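Local structure of sulfate adenylyltransferase (Allochromatium vinosum, 4DNX) at residues 194-199 / 213-218; 279-284 / 325-330. The protein catalyses the transfer of the adenylyl group of ATP to sulfate, giving adenosine 5'-phosphosulfate and diphosphate. All coordinates share one frame; numbering follows the deposited sequence.

Contact 1 (194-199 / 213-218)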
ATOM      1  N   LYS A 194     -19.512 -11.367  -3.884  1.00 16.50           N
ATOM      2  CA  LYS A 194     -18.846 -12.665  -3.913  1.00 16.75           C
ATOM      3  C   LYS A 194     -17.495 -12.429  -4.563  1.00 14.75           C
ATOM      4  O   LYS A 194     -17.375 -11.706  -5.571  1.00 14.05           O
ATOM      5  CB  LYS A 194     -19.676 -13.704  -4.667  1.00 20.13           C
ATOM      6  CG  LYS A 194     -20.896 -14.132  -3.839  1.00 24.71           C
ATOM      7  CD  LYS A 194     -21.784 -15.067  -4.620  1.00 29.41           C
ATOM      8  CE  LYS A 194     -22.903 -15.597  -3.713  1.00 34.22           C
ATOM      9  NZ  LYS A 194     -24.004 -16.233  -4.499  1.00 40.73           N
ATOM     10  N   ILE A 195     -16.459 -12.990  -3.954  1.00 13.55           N
ATOM     11  CA  ILE A 195     -15.077 -12.671  -4.358  1.00 13.16           C
ATOM     12  C   ILE A 195     -14.252 -13.957  -4.366  1.00 12.67           C
ATOM     13  O   ILE A 195     -14.181 -14.648  -3.331  1.00 13.22           O
ATOM     14  CB  ILE A 195     -14.407 -11.665  -3.330  1.00 12.35           C
ATOM     15  CG1 ILE A 195     -15.276 -10.390  -3.170  1.00 14.47           C
ATOM     16  CG2 ILE A 195     -12.988 -11.321  -3.766  1.00 12.07           C
ATOM     17  CD1 ILE A 195     -16.305 -10.490  -2.050  1.00 14.06           C
ATOM     18  N   VAL A 196     -13.654 -14.301  -5.521  1.00 12.07           N
ATOM     19  CA  VAL A 196     -12.758 -15.481  -5.612  1.00 12.99           C
ATOM     20  C   VAL A 196     -11.326 -15.052  -5.312  1.00 11.56           C
ATOM     21  O   VAL A 196     -10.908 -13.989  -5.763  1.00 11.92           O
ATOM     22  CB  VAL A 196     -12.807 -16.030  -7.056  1.00 15.08           C
ATOM     23  CG1 VAL A 196     -11.724 -17.125  -7.284  1.00 15.64           C
ATOM     24  CG2 VAL A 196     -14.219 -16.548  -7.391  1.00 15.55           C
ATOM     25  N   ALA A 197     -10.553 -15.837  -4.546  1.00 11.14           N
ATOM     26  CA  ALA A 197      -9.130 -15.508  -4.344  1.00 10.40           C
ATOM     27  C   ALA A 197      -8.290 -16.551  -5.089  1.00 10.53           C
ATOM     28  O   ALA A 197      -8.661 -17.772  -5.100  1.00 10.44           O
ATOM     29  CB  ALA A 197      -8.797 -15.559  -2.815  1.00 10.33           C
ATOM     30  N   PHE A 198      -7.199 -16.094  -5.699  1.00  9.96           N
ATOM     31  CA  PHE A 198      -6.276 -16.957  -6.442  1.00 11.55           C
ATOM     32  C   PHE A 198      -4.857 -16.584  -6.059  1.00 11.93           C
ATOM     33  O   PHE A 198      -4.481 -15.440  -6.238  1.00 12.03           O
ATOM     34  CB  PHE A 198      -6.463 -16.772  -7.980  1.00 11.80           C
ATOM     35  CG  PHE A 198      -5.489 -17.595  -8.818  1.00 13.08           C
ATOM     36  CD1 PHE A 198      -5.641 -18.982  -8.898  1.00 14.56           C
ATOM     37  CD2 PHE A 198      -4.422 -16.973  -9.493  1.00 14.06           C
ATOM     38  CE1 PHE A 198      -4.730 -19.754  -9.678  1.00 15.42           C
ATOM     39  CE2 PHE A 198      -3.513 -17.764 -10.289  1.00 15.27           C
ATOM     40  CZ  PHE A 198      -3.697 -19.099 -10.350  1.00 15.47           C
ATOM     41  N   GLN A 199      -4.062 -17.569  -5.607  1.00 13.78           N
ATOM     42  CA  GLN A 199      -2.656 -17.329  -5.241  1.00 14.49           C
ATOM     43  C   GLN A 199      -1.733 -17.588  -6.440  1.00 15.07           C
ATOM     44  O   GLN A 199      -1.888 -18.594  -7.140  1.00 14.09           O
ATOM     45  CB  GLN A 199      -2.246 -18.287  -4.090  1.00 16.99           C
ATOM     46  CG  GLN A 199      -0.777 -18.160  -3.697  1.00 23.87           C
ATOM     47  CD  GLN A 199      -0.441 -18.877  -2.392  1.00 33.92           C
ATOM     48  OE1 GLN A 199      -1.230 -18.870  -1.444  1.00 32.05           O
ATOM     49  NE2 GLN A 199       0.735 -19.518  -2.350  1.00 34.41           N
ATOM     50  N   LYS A 213     -11.497 -17.167 -14.347  1.00 14.88           N
ATOM     51  CA  LYS A 213     -12.800 -16.851 -14.987  1.00 15.45           C
ATOM     52  C   LYS A 213     -13.828 -17.954 -14.809  1.00 16.22           C
ATOM     53  O   LYS A 213     -15.015 -17.651 -14.533  1.00 16.15           O
ATOM     54  CB  LYS A 213     -12.584 -16.513 -16.477  1.00 15.92           C
ATOM     55  CG  LYS A 213     -11.867 -15.180 -16.624  1.00 16.42           C
ATOM     56  CD  LYS A 213     -11.536 -14.876 -18.095  1.00 18.41           C
ATOM     57  CE  LYS A 213     -11.017 -13.484 -18.277  1.00 18.22           C
ATOM     58  NZ  LYS A 213     -10.622 -13.388 -19.750  1.00 21.55           N
ATOM     59  N   MET A 214     -13.393 -19.218 -14.956  1.00 16.30           N
ATOM     60  CA  MET A 214     -14.268 -20.398 -14.661  1.00 18.22           C
ATOM     61  C   MET A 214     -14.794 -20.377 -13.236  1.00 17.33           C
ATOM     62  O   MET A 214     -15.991 -20.615 -13.002  1.00 18.52           O
ATOM     63  CB  MET A 214     -13.498 -21.720 -14.870  1.00 20.48           C
ATOM     64  CG  MET A 214     -13.343 -22.074 -16.307  1.00 24.90           C
ATOM     65  SD  MET A 214     -12.381 -23.636 -16.369  1.00 32.23           S
ATOM     66  CE  MET A 214     -10.912 -23.084 -17.219  1.00 30.19           C
ATOM     67  N   ALA A 215     -13.899 -20.100 -12.290  1.00 15.95           N
ATOM     68  CA  ALA A 215     -14.293 -20.032 -10.879  1.00 16.00           C
ATOM     69  C   ALA A 215     -15.309 -18.894 -10.673  1.00 16.54           C
ATOM     70  O   ALA A 215     -16.374 -19.105 -10.032  1.00 17.07           O
ATOM     71  CB  ALA A 215     -13.091 -19.873  -9.953  1.00 15.63           C
ATOM     72  N   MET A 216     -15.012 -17.722 -11.246  1.00 15.78           N
ATOM     73  CA  MET A 216     -15.911 -16.583 -11.121  1.00 17.51           C
ATOM     74  C   MET A 216     -17.298 -16.889 -11.689  1.00 18.13           C
ATOM     75  O   MET A 216     -18.304 -16.540 -11.057  1.00 17.99           O
ATOM     76  CB  MET A 216     -15.326 -15.334 -11.768  1.00 18.60           C
ATOM     77  CG  MET A 216     -14.019 -14.890 -11.106  1.00 20.78           C
ATOM     78  SD  MET A 216     -13.078 -13.756 -12.165  1.00 25.03           S
ATOM     79  CE  MET A 216     -14.037 -12.330 -11.777  1.00 21.45           C
ATOM     80  N   GLU A 217     -17.370 -17.545 -12.857  1.00 18.25           N
ATOM     81  CA  GLU A 217     -18.681 -17.855 -13.466  1.00 21.41           C
ATOM     82  C   GLU A 217     -19.417 -18.890 -12.626  1.00 20.94           C
ATOM     83  O   GLU A 217     -20.643 -18.819 -12.453  1.00 21.89           O
ATOM     84  CB  GLU A 217     -18.511 -18.367 -14.899  1.00 24.63           C
ATOM     85  CG  GLU A 217     -19.850 -18.601 -15.637  1.00 33.12           C
ATOM     86  CD  GLU A 217     -19.687 -19.191 -17.040  1.00 41.75           C
ATOM     87  OE1 GLU A 217     -18.764 -18.752 -17.768  1.00 49.40           O
ATOM     88  OE2 GLU A 217     -20.495 -20.081 -17.421  1.00 47.80           O
ATOM     89  N   ALA A 218     -18.672 -19.836 -12.057  1.00 20.13           N
ATOM     90  CA  ALA A 218     -19.302 -20.966 -11.344  1.00 22.04           C
ATOM     91  C   ALA A 218     -20.000 -20.520 -10.060  1.00 22.37           C
ATOM     92  O   ALA A 218     -21.044 -21.058  -9.689  1.00 24.05           O
ATOM     93  CB  ALA A 218     -18.267 -22.060 -11.040  1.00 21.05           C
TER

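Contact 2 (279-284 / 325-330)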
ATOM      1  N   LEU A 279      -4.615 -23.261   6.162  1.00 12.33           N
ATOM      2  CA  LEU A 279      -4.100 -21.943   6.558  1.00 12.12           C
ATOM      3  C   LEU A 279      -4.425 -20.871   5.501  1.00 11.17           C
ATOM      4  O   LEU A 279      -4.883 -19.758   5.843  1.00 10.74           O
ATOM      5  CB  LEU A 279      -2.589 -22.027   6.781  1.00 12.71           C
ATOM      6  CG  LEU A 279      -1.989 -20.721   7.283  1.00 12.96           C
ATOM      7  CD1 LEU A 279      -2.575 -20.358   8.677  1.00 12.58           C
ATOM      8  CD2 LEU A 279      -0.439 -20.864   7.340  1.00 13.45           C
ATOM      9  N   HIS A 280      -4.192 -21.213   4.219  1.00 11.86           N
ATOM     10  CA  HIS A 280      -4.551 -20.337   3.077  1.00 12.08           C
ATOM     11  C   HIS A 280      -6.010 -19.934   3.087  1.00 12.41           C
ATOM     12  O   HIS A 280      -6.294 -18.756   2.922  1.00 13.60           O
ATOM     13  CB  HIS A 280      -4.250 -21.032   1.763  1.00 13.17           C
ATOM     14  CG  HIS A 280      -2.795 -21.136   1.441  1.00 15.49           C
ATOM     15  ND1 HIS A 280      -2.339 -21.896   0.373  1.00 16.77           N
ATOM     16  CD2 HIS A 280      -1.699 -20.599   2.028  1.00 15.58           C
ATOM     17  CE1 HIS A 280      -1.016 -21.803   0.316  1.00 18.29           C
ATOM     18  NE2 HIS A 280      -0.603 -21.018   1.304  1.00 17.62           N
ATOM     19  N   ALA A 281      -6.915 -20.893   3.303  1.00 11.44           N
ATOM     20  CA  ALA A 281      -8.353 -20.591   3.382  1.00 11.87           C
ATOM     21  C   ALA A 281      -8.650 -19.653   4.555  1.00 12.64           C
ATOM     22  O   ALA A 281      -9.415 -18.668   4.433  1.00 12.17           O
ATOM     23  CB  ALA A 281      -9.190 -21.886   3.441  1.00 12.89           C
ATOM     24  N   TYR A 282      -7.988 -19.911   5.676  1.00 12.17           N
ATOM     25  CA  TYR A 282      -8.194 -19.098   6.872  1.00 12.21           C
ATOM     26  C   TYR A 282      -7.873 -17.620   6.609  1.00 11.87           C
ATOM     27  O   TYR A 282      -8.734 -16.735   6.859  1.00 11.60           O
ATOM     28  CB  TYR A 282      -7.289 -19.648   7.956  1.00 12.06           C
ATOM     29  CG  TYR A 282      -7.470 -18.985   9.319  1.00 11.13           C
ATOM     30  CD1 TYR A 282      -6.942 -17.713   9.568  1.00 11.33           C
ATOM     31  CD2 TYR A 282      -8.133 -19.653  10.325  1.00 12.53           C
ATOM     32  CE1 TYR A 282      -7.142 -17.096  10.839  1.00 11.18           C
ATOM     33  CE2 TYR A 282      -8.330 -19.089  11.590  1.00 11.95           C
ATOM     34  CZ  TYR A 282      -7.829 -17.800  11.829  1.00 11.51           C
ATOM     35  OH  TYR A 282      -8.047 -17.240  13.070  1.00 12.53           O
ATOM     36  N   PHE A 283      -6.677 -17.331   6.091  1.00 10.18           N
ATOM     37  CA  PHE A 283      -6.325 -15.922   5.904  1.00 10.69           C
ATOM     38  C   PHE A 283      -7.031 -15.234   4.732  1.00 10.53           C
ATOM     39  O   PHE A 283      -7.233 -14.008   4.756  1.00 11.18           O
ATOM     40  CB  PHE A 283      -4.815 -15.619   6.011  1.00 10.80           C
ATOM     41  CG  PHE A 283      -3.930 -16.162   4.916  1.00 10.89           C
ATOM     42  CD1 PHE A 283      -3.797 -15.491   3.699  1.00  9.88           C
ATOM     43  CD2 PHE A 283      -3.068 -17.228   5.213  1.00 10.86           C
ATOM     44  CE1 PHE A 283      -2.860 -15.976   2.708  1.00 11.38           C
ATOM     45  CE2 PHE A 283      -2.144 -17.730   4.265  1.00 11.46           C
ATOM     46  CZ  PHE A 283      -2.024 -17.091   3.011  1.00 11.91           C
ATOM     47  N   ARG A 284      -7.479 -16.050   3.775  1.00 11.09           N
ATOM     48  CA  ARG A 284      -8.257 -15.500   2.669  1.00 12.65           C
ATOM     49  C   ARG A 284      -9.644 -15.112   3.144  1.00 11.25           C
ATOM     50  O   ARG A 284     -10.248 -14.156   2.624  1.00 11.58           O
ATOM     51  CB  ARG A 284      -8.311 -16.477   1.484  1.00 14.69           C
ATOM     52  CG  ARG A 284      -7.254 -16.211   0.407  1.00 20.48           C
ATOM     53  CD  ARG A 284      -5.931 -16.359   0.929  1.00 20.57           C
ATOM     54  NE  ARG A 284      -4.759 -16.078   0.054  1.00 20.21           N
ATOM     55  CZ  ARG A 284      -3.835 -16.950  -0.370  1.00 19.71           C
ATOM     56  NH1 ARG A 284      -3.975 -18.265  -0.214  1.00 22.60           N
ATOM     57  NH2 ARG A 284      -2.725 -16.495  -0.965  1.00 15.31           N
ATOM     58  N   ILE A 325     -15.576 -19.426   4.291  1.00 15.52           N
ATOM     59  CA  ILE A 325     -15.063 -19.404   2.901  1.00 14.87           C
ATOM     60  C   ILE A 325     -15.260 -20.779   2.261  1.00 16.36           C
ATOM     61  O   ILE A 325     -15.142 -21.820   2.953  1.00 17.05           O
ATOM     62  CB  ILE A 325     -13.591 -18.925   2.850  1.00 14.01           C
ATOM     63  CG1 ILE A 325     -13.111 -18.690   1.401  1.00 13.49           C
ATOM     64  CG2 ILE A 325     -12.629 -19.887   3.630  1.00 12.93           C
ATOM     65  CD1 ILE A 325     -11.744 -17.892   1.278  1.00 13.33           C
ATOM     66  N   GLU A 326     -15.576 -20.789   0.963  1.00 16.28           N
ATOM     67  CA  GLU A 326     -15.846 -22.039   0.231  1.00 18.58           C
ATOM     68  C   GLU A 326     -14.690 -22.318  -0.728  1.00 17.91           C
ATOM     69  O   GLU A 326     -14.031 -21.394  -1.170  1.00 17.25           O
ATOM     70  CB  GLU A 326     -17.141 -21.911  -0.573  1.00 22.33           C
ATOM     71  CG  GLU A 326     -18.385 -21.831   0.294  1.00 32.25           C
ATOM     72  CD  GLU A 326     -19.641 -21.705  -0.537  1.00 43.00           C
ATOM     73  OE1 GLU A 326     -20.428 -20.753  -0.291  1.00 51.80           O
ATOM     74  OE2 GLU A 326     -19.830 -22.545  -1.454  1.00 47.80           O
ATOM     75  N   ILE A 327     -14.455 -23.594  -1.045  1.00 17.57           N
ATOM     76  CA  ILE A 327     -13.363 -23.947  -1.937  1.00 17.87           C
ATOM     77  C   ILE A 327     -13.931 -24.171  -3.330  1.00 17.89           C
ATOM     78  O   ILE A 327     -14.937 -24.875  -3.477  1.00 19.52           O
ATOM     79  CB  ILE A 327     -12.638 -25.235  -1.466  1.00 17.82           C
ATOM     80  CG1 ILE A 327     -12.040 -25.051  -0.039  1.00 17.23           C
ATOM     81  CG2 ILE A 327     -11.542 -25.658  -2.503  1.00 17.21           C
ATOM     82  CD1 ILE A 327     -11.289 -23.730   0.214  1.00 15.83           C
ATOM     83  N   PHE A 328     -13.287 -23.575  -4.331  1.00 16.83           N
ATOM     84  CA  PHE A 328     -13.516 -23.938  -5.710  1.00 16.99           C
ATOM     85  C   PHE A 328     -12.455 -24.982  -6.073  1.00 17.47           C
ATOM     86  O   PHE A 328     -11.257 -24.678  -6.027  1.00 16.67           O
ATOM     87  CB  PHE A 328     -13.360 -22.738  -6.655  1.00 15.82           C
ATOM     88  CG  PHE A 328     -13.589 -23.125  -8.113  1.00 17.50           C
ATOM     89  CD1 PHE A 328     -12.527 -23.436  -8.951  1.00 17.12           C
ATOM     90  CD2 PHE A 328     -14.885 -23.233  -8.595  1.00 18.12           C
ATOM     91  CE1 PHE A 328     -12.778 -23.835 -10.311  1.00 19.62           C
ATOM     92  CE2 PHE A 328     -15.131 -23.614  -9.942  1.00 19.69           C
ATOM     93  CZ  PHE A 328     -14.070 -23.914 -10.775  1.00 19.14           C
ATOM     94  N   ARG A 329     -12.902 -26.189  -6.403  1.00 18.93           N
ATOM     95  CA  ARG A 329     -11.984 -27.313  -6.620  1.00 20.16           C
ATOM     96  C   ARG A 329     -11.580 -27.333  -8.086  1.00 20.66           C
ATOM     97  O   ARG A 329     -12.395 -27.672  -8.949  1.00 22.09           O
ATOM     98  CB  ARG A 329     -12.662 -28.630  -6.226  1.00 21.95           C
ATOM     99  CG  ARG A 329     -12.843 -28.774  -4.734  1.00 23.21           C
ATOM    100  CD  ARG A 329     -13.603 -30.069  -4.364  1.00 28.61           C
ATOM    101  NE  ARG A 329     -13.628 -30.210  -2.906  1.00 32.55           N
ATOM    102  CZ  ARG A 329     -13.913 -31.339  -2.259  1.00 36.10           C
ATOM    103  NH1 ARG A 329     -14.230 -32.441  -2.927  1.00 38.03           N
ATOM    104  NH2 ARG A 329     -13.903 -31.352  -0.937  1.00 36.37           N
ATOM    105  N   ALA A 330     -10.342 -26.933  -8.343  1.00 19.33           N
ATOM    106  CA  ALA A 330      -9.790 -26.895  -9.701  1.00 20.00           C
ATOM    107  C   ALA A 330      -9.060 -28.193 -10.066  1.00 21.23           C
ATOM    108  O   ALA A 330      -8.806 -29.057  -9.216  1.00 21.41           O
ATOM    109  CB  ALA A 330      -8.858 -25.704  -9.840  1.00 18.13           C
TER

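Contact 1 (194-199 / 213-218)
Two first torsions set how Val196 meets Ala215 and Met216. In Val196 the CG1 methyl lies opposite the backbone N (chi1 171°) and CG2 opposite the carbonyl carbon, which splits the fork between two consecutive residues of the helix. Met216 has its CG placed opposite its own carbonyl carbon (chi1 -62°), beside its own backbone N, where CG meets Val196 CG2. The CG1 branch meets the methyl of Ala215, Val196 CG1 to Ala215 CB 4.1 Å. The other branch reaches the root of the methionine, with Val196 CG2 4.1 Å from both CG and CA of Met216. Because the touching atom is CG, the thioether beyond it adds little here; the methionine side chain runs at a slant to the valine. These are van der Waals distances between apolar carbons, and the area buried between the two segments is small, 104 Å². The backbones come nearest at this same point, Val196 CA to Met216 CA 6.4 Å, and Ala215 points its methyl at the strand. Strand 195-200, helix 206-219 and strand 223-230 form a beta-alpha-beta unit of the Rossmann-like domain, with strand 195-200 in the middle of a five-stranded parallel sheet; the contact joins that strand to the helix that follows it. Ile293 of strand 291-294 touches both Val196 and Ala215, while Met216 also packs on Val224 of strand 223-230. Backbone hydrogen bonds of Val196 with Gly223 and Val225 hold the valine's strand against that neighbour.

Contact 2 (279-284 / 325-330)
Ile325, just ahead of strand 326-329, meets Ala281 and Arg284 with two separate branches, the two partners about one helical turn apart. Its CG2 lies over the alanine, 4.0 Å from Ala281 CB and 3.5 Å from Ala281 O. The CG1 arm extends opposite the backbone N (chi1 -171°) and carries CD1 to the root of the arginine, Ile325 CD1 to Arg284 CB 3.7 Å. Of the Arg284 side chain, the aliphatic base makes this contact: the chain bends at chi2 (62°) and its guanidinium leads away, where NE is hydrogen-bonded to His227 ND1 and Phe283 CE1 lies above one face, offset toward its rim. With Ile325 cut back to an alanine, CD1 and CG2 are gone, and the base of Arg284 is likely to lose its apolar neighbour while a gap opens beside Ala281. After Glu326, which points away from the helix, Ile327 returns with its end, CD1 standing 4.3 Å from Ala281 CB. The whole contact buries 159 Å² and is van der Waals packing, mostly between apolar carbons. Helix 274-287 thus lies against the start of strand 326-329, an outermost strand of the parallel sheet; Phe292 of adjoining strand 291-294 touches Arg284 and Ile325, and Phe314 of helix 309-316 touches Ala281 and Ile327.

How the contacts relate
Contacts 1 and 2 follow one another along the chain and draw on the same parallel sheet, their centres about 11 Å apart. Strand 291-294 separates their strands in the sheet order. Arg284 and Gln199 join them directly: Gln199 OE1 to Arg284 NH2 is 2.8 Å, a probable hydrogen bond, and Ala197 CB packs 3.6 Å from Arg284 CG. A second bridge is apolar, with Ala218 CB 3.7 Å from Phe328 CE2. Helix 206-219 therefore reaches Phe328 on the outermost strand, whereas helix 274-287 reaches Ala197 and Gln199 on the central one. Both contacts belong to the ATP-sulfurylase family region.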